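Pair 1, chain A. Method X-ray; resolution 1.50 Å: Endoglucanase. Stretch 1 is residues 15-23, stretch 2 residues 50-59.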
# COMPACT_ATOMS: atom_id res chain seq x y z
N TYR A 15 -0.75 -7.07 -17.62
CA TYR A 15 -1.42 -5.85 -17.19
C TYR A 15 -0.83 -4.56 -17.74
O TYR A 15 -1.47 -3.51 -17.57
CB TYR A 15 -1.47 -5.77 -15.66
CG TYR A 15 -2.02 -7.02 -15.01
CD1 TYR A 15 -3.31 -7.47 -15.29
CD2 TYR A 15 -1.24 -7.77 -14.14
CE1 TYR A 15 -3.81 -8.63 -14.72
CE2 TYR A 15 -1.73 -8.93 -13.56
CZ TYR A 15 -3.01 -9.35 -13.85
OH TYR A 15 -3.51 -10.49 -13.28
N PHE A 16 0.35 -4.59 -18.36
CA PHE A 16 0.99 -3.39 -18.89
C PHE A 16 0.58 -3.16 -20.34
O PHE A 16 0.52 -4.09 -21.14
CB PHE A 16 2.51 -3.55 -18.78
CG PHE A 16 3.31 -2.51 -19.54
CD1 PHE A 16 3.61 -1.28 -18.97
CD2 PHE A 16 3.78 -2.78 -20.81
CE1 PHE A 16 4.36 -0.34 -19.66
CE2 PHE A 16 4.54 -1.85 -21.52
CZ PHE A 16 4.83 -0.63 -20.95
N HIS A 17 0.31 -1.90 -20.67
CA HIS A 17 0.02 -1.49 -22.03
C HIS A 17 1.07 -0.49 -22.51
O HIS A 17 1.65 0.25 -21.71
CB HIS A 17 -1.38 -0.87 -22.09
CG HIS A 17 -2.47 -1.86 -21.81
ND1 HIS A 17 -3.19 -2.47 -22.81
CD2 HIS A 17 -2.91 -2.39 -20.65
CE1 HIS A 17 -4.05 -3.31 -22.28
NE2 HIS A 17 -3.90 -3.29 -20.96
N PRO A 18 1.34 -0.47 -23.82
CA PRO A 18 2.46 0.34 -24.33
C PRO A 18 2.34 1.83 -24.08
O PRO A 18 3.37 2.52 -24.09
CB PRO A 18 2.46 0.03 -25.84
CG PRO A 18 1.79 -1.30 -25.95
CD PRO A 18 0.73 -1.31 -24.87
N ASN A 19 1.13 2.36 -23.86
CA ASN A 19 0.98 3.77 -23.50
C ASN A 19 1.35 4.06 -22.05
O ASN A 19 1.36 5.24 -21.66
CB ASN A 19 -0.43 4.30 -23.81
CG ASN A 19 -1.53 3.58 -23.03
OD1 ASN A 19 -1.29 2.69 -22.22
ND2 ASN A 19 -2.77 3.99 -23.29
N GLY A 20 1.69 3.04 -21.26
CA GLY A 20 2.06 3.25 -19.88
C GLY A 20 0.98 2.92 -18.87
O GLY A 20 1.25 3.01 -17.67
N ARG A 21 -0.22 2.56 -19.32
CA ARG A 21 -1.31 2.24 -18.39
C ARG A 21 -1.15 0.85 -17.81
O ARG A 21 -0.78 -0.10 -18.50
CB ARG A 21 -2.66 2.33 -19.10
CG ARG A 21 -3.10 3.74 -19.35
CD ARG A 21 -4.48 3.78 -19.94
NE ARG A 21 -5.48 3.35 -18.97
CZ ARG A 21 -6.77 3.21 -19.23
NH1 ARG A 21 -7.23 3.50 -20.45
NH2 ARG A 21 -7.61 2.79 -18.29
N ILE A 22 -1.44 0.73 -16.52
CA ILE A 22 -1.60 -0.57 -15.87
C ILE A 22 -3.10 -0.79 -15.74
O ILE A 22 -3.81 0.08 -15.21
CB ILE A 22 -0.94 -0.55 -14.48
CG1 ILE A 22 0.55 -0.24 -14.60
CG2 ILE A 22 -1.17 -1.88 -13.76
CD1 ILE A 22 1.29 -1.17 -15.53
N ILE A 23 -3.60 -1.91 -16.27
CA ILE A 23 -5.03 -2.17 -16.31
C ILE A 23 -5.29 -3.61 -15.88
O ILE A 23 -4.70 -4.54 -16.44
CB ILE A 23 -5.63 -1.93 -17.71
CG1 ILE A 23 -5.35 -0.50 -18.19
CG2 ILE A 23 -7.13 -2.13 -17.69
CD1 ILE A 23 -5.69 -0.26 -19.67
N ALA A 50 12.60 1.08 -19.74
CA ALA A 50 11.68 1.44 -20.82
C ALA A 50 10.24 1.40 -20.34
O ALA A 50 9.43 2.27 -20.70
CB ALA A 50 11.88 0.50 -22.01
N ALA A 51 9.90 0.41 -19.52
CA ALA A 51 8.55 0.36 -18.97
C ALA A 51 8.34 1.46 -17.94
O ALA A 51 7.31 2.16 -17.98
CB ALA A 51 8.27 -1.01 -18.35
N PHE A 52 9.29 1.63 -17.01
CA PHE A 52 9.14 2.64 -15.96
C PHE A 52 8.85 4.00 -16.57
O PHE A 52 7.92 4.70 -16.14
CB PHE A 52 10.42 2.73 -15.12
CG PHE A 52 10.32 3.75 -14.01
CD1 PHE A 52 9.90 3.37 -12.74
CD2 PHE A 52 10.55 5.10 -14.25
CE1 PHE A 52 9.77 4.29 -11.72
CE2 PHE A 52 10.39 6.04 -13.23
CZ PHE A 52 10.00 5.63 -11.97
N GLU A 53 9.63 4.38 -17.59
CA GLU A 53 9.55 5.71 -18.18
C GLU A 53 8.14 6.02 -18.68
O GLU A 53 7.60 7.10 -18.40
CB GLU A 53 10.57 5.83 -19.33
CG GLU A 53 11.07 7.24 -19.62
CD GLU A 53 12.55 7.27 -20.01
OE1 GLU A 53 13.12 8.38 -20.15
OE2 GLU A 53 13.15 6.19 -20.17
N VAL A 54 7.52 5.08 -19.40
CA VAL A 54 6.19 5.32 -19.96
C VAL A 54 5.10 5.24 -18.88
O VAL A 54 4.10 5.96 -18.96
CB VAL A 54 5.88 4.44 -21.19
CG1 VAL A 54 6.86 4.75 -22.34
CG2 VAL A 54 5.88 2.97 -20.84
N ILE A 55 5.25 4.36 -17.88
CA ILE A 55 4.25 4.30 -16.81
C ILE A 55 4.22 5.60 -16.02
O ILE A 55 3.15 6.15 -15.73
CB ILE A 55 4.51 3.08 -15.90
CG1 ILE A 55 4.46 1.78 -16.70
CG2 ILE A 55 3.48 3.07 -14.76
CD1 ILE A 55 5.11 0.62 -15.96
N TRP A 56 5.39 6.15 -15.71
CA TRP A 56 5.46 7.44 -15.02
C TRP A 56 4.92 8.58 -15.88
O TRP A 56 4.14 9.41 -15.40
CB TRP A 56 6.88 7.70 -14.53
CG TRP A 56 7.14 9.11 -14.05
CD1 TRP A 56 8.19 9.90 -14.42
CD2 TRP A 56 6.37 9.88 -13.11
NE1 TRP A 56 8.12 11.11 -13.78
CE2 TRP A 56 7.01 11.13 -12.98
CE3 TRP A 56 5.19 9.65 -12.39
CZ2 TRP A 56 6.52 12.14 -12.14
CZ3 TRP A 56 4.71 10.66 -11.55
CH2 TRP A 56 5.38 11.88 -11.44
N VAL A 57 5.33 8.66 -17.15
CA VAL A 57 4.83 9.75 -18.00
C VAL A 57 3.31 9.70 -18.10
O VAL A 57 2.63 10.73 -18.03
CB VAL A 57 5.51 9.75 -19.38
CG1 VAL A 57 4.80 10.69 -20.32
CG2 VAL A 57 6.96 10.18 -19.23
N TRP A 58 2.73 8.49 -18.22
CA TRP A 58 1.28 8.40 -18.27
C TRP A 58 0.65 8.91 -16.98
O TRP A 58 -0.32 9.69 -17.00
CB TRP A 58 0.81 6.98 -18.58
CG TRP A 58 -0.66 6.94 -18.92
CD1 TRP A 58 -1.22 7.05 -20.16
CD2 TRP A 58 -1.76 6.87 -18.00
NE1 TRP A 58 -2.59 7.02 -20.07
CE2 TRP A 58 -2.95 6.91 -18.75
CE3 TRP A 58 -1.85 6.75 -16.61
CZ2 TRP A 58 -4.22 6.84 -18.15
CZ3 TRP A 58 -3.11 6.68 -16.02
CH2 TRP A 58 -4.27 6.72 -16.79
N ALA A 59 1.19 8.48 -15.83
CA ALA A 59 0.61 8.90 -14.55
C ALA A 59 0.75 10.40 -14.34
O ALA A 59 -0.18 11.06 -13.85
CB ALA A 59 1.28 8.15 -13.40
O HOH W 1 3.53 7.57 -21.31

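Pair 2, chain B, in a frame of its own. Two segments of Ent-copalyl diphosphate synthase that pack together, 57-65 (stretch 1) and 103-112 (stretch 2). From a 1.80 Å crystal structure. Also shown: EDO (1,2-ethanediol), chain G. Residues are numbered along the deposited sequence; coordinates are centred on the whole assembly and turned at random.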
# COMPACT_ATOMS: atom_id res chain seq x y z
N GLU B 57 -13.69 14.79 1.43
CA GLU B 57 -13.07 13.89 0.42
C GLU B 57 -14.04 13.25 -0.56
O GLU B 57 -13.61 12.65 -1.56
CB GLU B 57 -12.23 12.83 1.12
CG GLU B 57 -11.05 13.42 1.85
CD GLU B 57 -9.94 13.87 0.93
OE1 GLU B 57 -9.75 13.23 -0.14
OE2 GLU B 57 -9.25 14.83 1.28
N GLN B 58 -15.34 13.38 -0.30
CA GLN B 58 -16.35 12.80 -1.19
C GLN B 58 -16.24 13.39 -2.61
O GLN B 58 -16.08 14.61 -2.76
CB GLN B 58 -17.75 12.98 -0.64
CG GLN B 58 -18.80 12.10 -1.31
CD GLN B 58 -20.15 12.19 -0.63
OE1 GLN B 58 -20.44 13.16 0.08
NE2 GLN B 58 -20.99 11.21 -0.87
N ASN B 59 -16.25 12.53 -3.61
CA ASN B 59 -16.26 12.93 -5.02
C ASN B 59 -17.62 13.49 -5.38
O ASN B 59 -18.62 13.20 -4.72
CB ASN B 59 -15.96 11.74 -5.96
CG ASN B 59 -14.62 11.14 -5.69
OD1 ASN B 59 -13.65 11.87 -5.53
ND2 ASN B 59 -14.53 9.79 -5.67
N GLN B 60 -17.66 14.26 -6.46
CA GLN B 60 -18.93 14.88 -6.89
C GLN B 60 -19.94 13.89 -7.45
O GLN B 60 -21.12 14.21 -7.52
CB GLN B 60 -18.66 16.04 -7.84
CG GLN B 60 -17.90 17.17 -7.14
CD GLN B 60 -18.70 17.78 -5.99
OE1 GLN B 60 -19.85 18.13 -6.17
NE2 GLN B 60 -18.11 17.89 -4.82
N ASP B 61 -19.51 12.66 -7.79
CA ASP B 61 -20.45 11.59 -8.14
C ASP B 61 -21.00 10.81 -6.94
O ASP B 61 -21.69 9.80 -7.13
CB ASP B 61 -19.87 10.64 -9.20
CG ASP B 61 -18.81 9.70 -8.65
OD1 ASP B 61 -18.42 9.84 -7.49
OD2 ASP B 61 -18.31 8.84 -9.44
N GLY B 62 -20.71 11.25 -5.71
CA GLY B 62 -21.20 10.56 -4.51
C GLY B 62 -20.27 9.51 -3.93
O GLY B 62 -20.37 9.14 -2.76
N SER B 63 -19.34 9.00 -4.75
CA SER B 63 -18.36 8.05 -4.30
C SER B 63 -17.23 8.71 -3.53
O SER B 63 -17.09 9.93 -3.53
CB SER B 63 -17.73 7.30 -5.51
OG SER B 63 -16.92 8.15 -6.29
N TRP B 64 -16.41 7.87 -2.89
CA TRP B 64 -15.09 8.23 -2.47
C TRP B 64 -14.07 7.41 -3.24
O TRP B 64 -14.40 6.37 -3.82
CB TRP B 64 -14.89 7.97 -0.99
CG TRP B 64 -15.60 8.91 -0.02
CD1 TRP B 64 -15.02 9.91 0.68
CD2 TRP B 64 -16.98 8.90 0.36
NE1 TRP B 64 -15.95 10.55 1.48
CE2 TRP B 64 -17.17 9.94 1.30
CE3 TRP B 64 -18.09 8.13 -0.02
CZ2 TRP B 64 -18.41 10.21 1.88
CZ3 TRP B 64 -19.33 8.40 0.58
CH2 TRP B 64 -19.47 9.43 1.52
N GLY B 65 -12.84 7.89 -3.27
CA GLY B 65 -11.75 7.12 -3.88
C GLY B 65 -11.55 7.27 -5.38
O GLY B 65 -12.07 8.19 -6.04
N ALA B 103 -26.80 14.07 3.78
CA ALA B 103 -26.67 14.39 2.39
C ALA B 103 -25.52 13.58 1.80
O ALA B 103 -25.66 12.96 0.73
CB ALA B 103 -26.40 15.87 2.20
N ALA B 104 -24.38 13.61 2.49
CA ALA B 104 -23.22 12.82 2.07
C ALA B 104 -23.56 11.34 2.02
O ALA B 104 -23.21 10.64 1.06
CB ALA B 104 -22.04 13.06 3.01
N CYS B 105 -24.22 10.86 3.05
CA CYS B 105 -24.58 9.46 3.13
C CYS B 105 -25.48 9.02 1.98
O CYS B 105 -25.20 7.99 1.30
CB CYS B 105 -25.26 9.21 4.45
SG CYS B 105 -25.54 7.46 4.78
N ALA B 106 -26.54 9.79 1.73
CA ALA B 106 -27.49 9.46 0.66
C ALA B 106 -26.82 9.47 -0.70
O ALA B 106 -27.09 8.59 -1.56
CB ALA B 106 -28.67 10.38 0.68
N ASP B 107 -25.93 10.42 -0.92
CA ASP B 107 -25.21 10.46 -2.20
C ASP B 107 -24.25 9.29 -2.36
O ASP B 107 -24.08 8.79 -3.47
CB ASP B 107 -24.48 11.79 -2.39
CG ASP B 107 -25.45 12.98 -2.60
OD1 ASP B 107 -24.96 14.11 -2.42
OD2 ASP B 107 -26.63 12.76 -2.97
N GLY B 108 -23.63 8.86 -1.25
CA GLY B 108 -22.83 7.62 -1.22
C GLY B 108 -23.64 6.38 -1.54
O GLY B 108 -23.21 5.53 -2.33
N LEU B 109 -24.82 6.29 -0.97
CA LEU B 109 -25.76 5.19 -1.28
C LEU B 109 -26.13 5.18 -2.75
O LEU B 109 -26.15 4.11 -3.39
CB LEU B 109 -27.03 5.29 -0.42
CG LEU B 109 -26.82 4.96 1.06
CD1 LEU B 109 -27.92 5.53 1.95
CD2 LEU B 109 -26.63 3.46 1.27
N GLY B 110 -26.39 6.37 -3.31
CA GLY B 110 -26.63 6.51 -4.72
C GLY B 110 -25.47 6.01 -5.56
O GLY B 110 -25.69 5.27 -6.53
N ALA B 111 -24.25 6.42 -5.23
CA ALA B 111 -23.08 5.94 -5.96
C ALA B 111 -22.90 4.42 -5.90
O ALA B 111 -22.49 3.81 -6.89
CB ALA B 111 -21.80 6.66 -5.49
N LEU B 112 -23.16 3.82 -4.75
CA LEU B 112 -23.11 2.36 -4.61
C LEU B 112 -24.15 1.68 -5.52
O LEU B 112 -23.83 0.77 -6.31
CB LEU B 112 -23.34 1.95 -3.16
CG LEU B 112 -22.19 2.28 -2.20
CD1 LEU B 112 -22.64 2.11 -0.75
CD2 LEU B 112 -20.99 1.41 -2.49
C1 EDO G . -16.11 11.52 -9.93
O1 EDO G . -16.94 12.40 -9.17
C2 EDO G . -14.65 11.59 -9.49
O2 EDO G . -14.21 12.96 -9.39
O HOH W 2 -22.67 14.92 -0.91

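In both pairs a tight turn is set against the side of a helix, and the two backbones superpose with an RMSD of 0.8 Å over 14 central residues. The turn is type I, running from His A17 to Gly A20 in pair 1 and from Asn B59 to Gly B62 in pair 2. It is closed by a backbone hydrogen bond, Gly A20 N to His A17 O at 2.8 Å and Gly B62 N to Asn B59 O at 3.0 Å.

The matched glycines, Gly A20 and Gly B62, bring the chains closest, their CA atoms lying 3.9 Å from that of Ile A55 and 4.6 Å from that of Gly B108's neighbour Asp B107. Each has a positive phi at which a CB would jam against the preceding carbonyl, and that CB would also point into the helix, 2.2 Å from Val A54 O or 2.3 Å from Asp B107 O. Without it, two CA-H...O contacts form. Gly A20 CA lies 3.5 Å from Val A54 O, and Ile A55 CA 3.4 Å from Gly A20 O; in pair 2, Gly B62 CA lies 3.5 Å from Asp B107 O, and Gly B108 CA 3.3 Å from Gly B62 O.

The turn is also braced alike from within. Asn A19 and Asp B61 both adopt the p rotamer and accept a hydrogen bond from a backbone amide two residues on: Arg A21 N to Asn A19 OD1 is 3.1 Å, and Ser B63 N to Asp B61 OD1 is 3.0 Å. Ser B63 adds its hydroxyl, with OG donating to the same Asp B61 OD1 at 2.6 Å.

Around this common centre the side chains diverge. Phe A16 and Gln B58 both point toward the helix. Phe A16 makes an apolar contact, its ring edge meeting the helix where CE1 lies 3.6 Å from Ile A55 CG1 and CZ 3.8 Å from Val A54 CG2. Gln B58 instead uses its amide: NE2 donates to Ala B104 O at 3.0 Å and to Gly B62 O at 2.9 Å, tying the helix to its own turn. Pair 1 has no direct hydrogen bond between its stretches, though a water donates to both Asn A19 O and Val A54 O. In pair 2 a water instead joins side chains, donating to Gln B58 OE1 and Asp B107 OD1.

Bulk is distributed differently too. Trp A58 offers a broad face to the aliphatic part of Arg A21, whose CG sits 3.5 Å from the centroid of the five-membered ring. The matching Ala B111 is small, and its CB packs directly on the turn, 3.5 Å from Asp B61 O. At the matched positions Ile A22/Trp B64 and Ile A55/Gly B108, pair 1 divides the bulk between two isoleucines, with Ile A22 CD1 4.2 Å from Ile A55 CD1, whereas pair 2 puts it all on the loop side: Trp B64 CZ3 lies 4.0 Å from Gly B108 CA. A CB on Gly B108 would come within a tight 3.0 Å of Trp B64 CZ3, so the bare glycine leaves the indole its room.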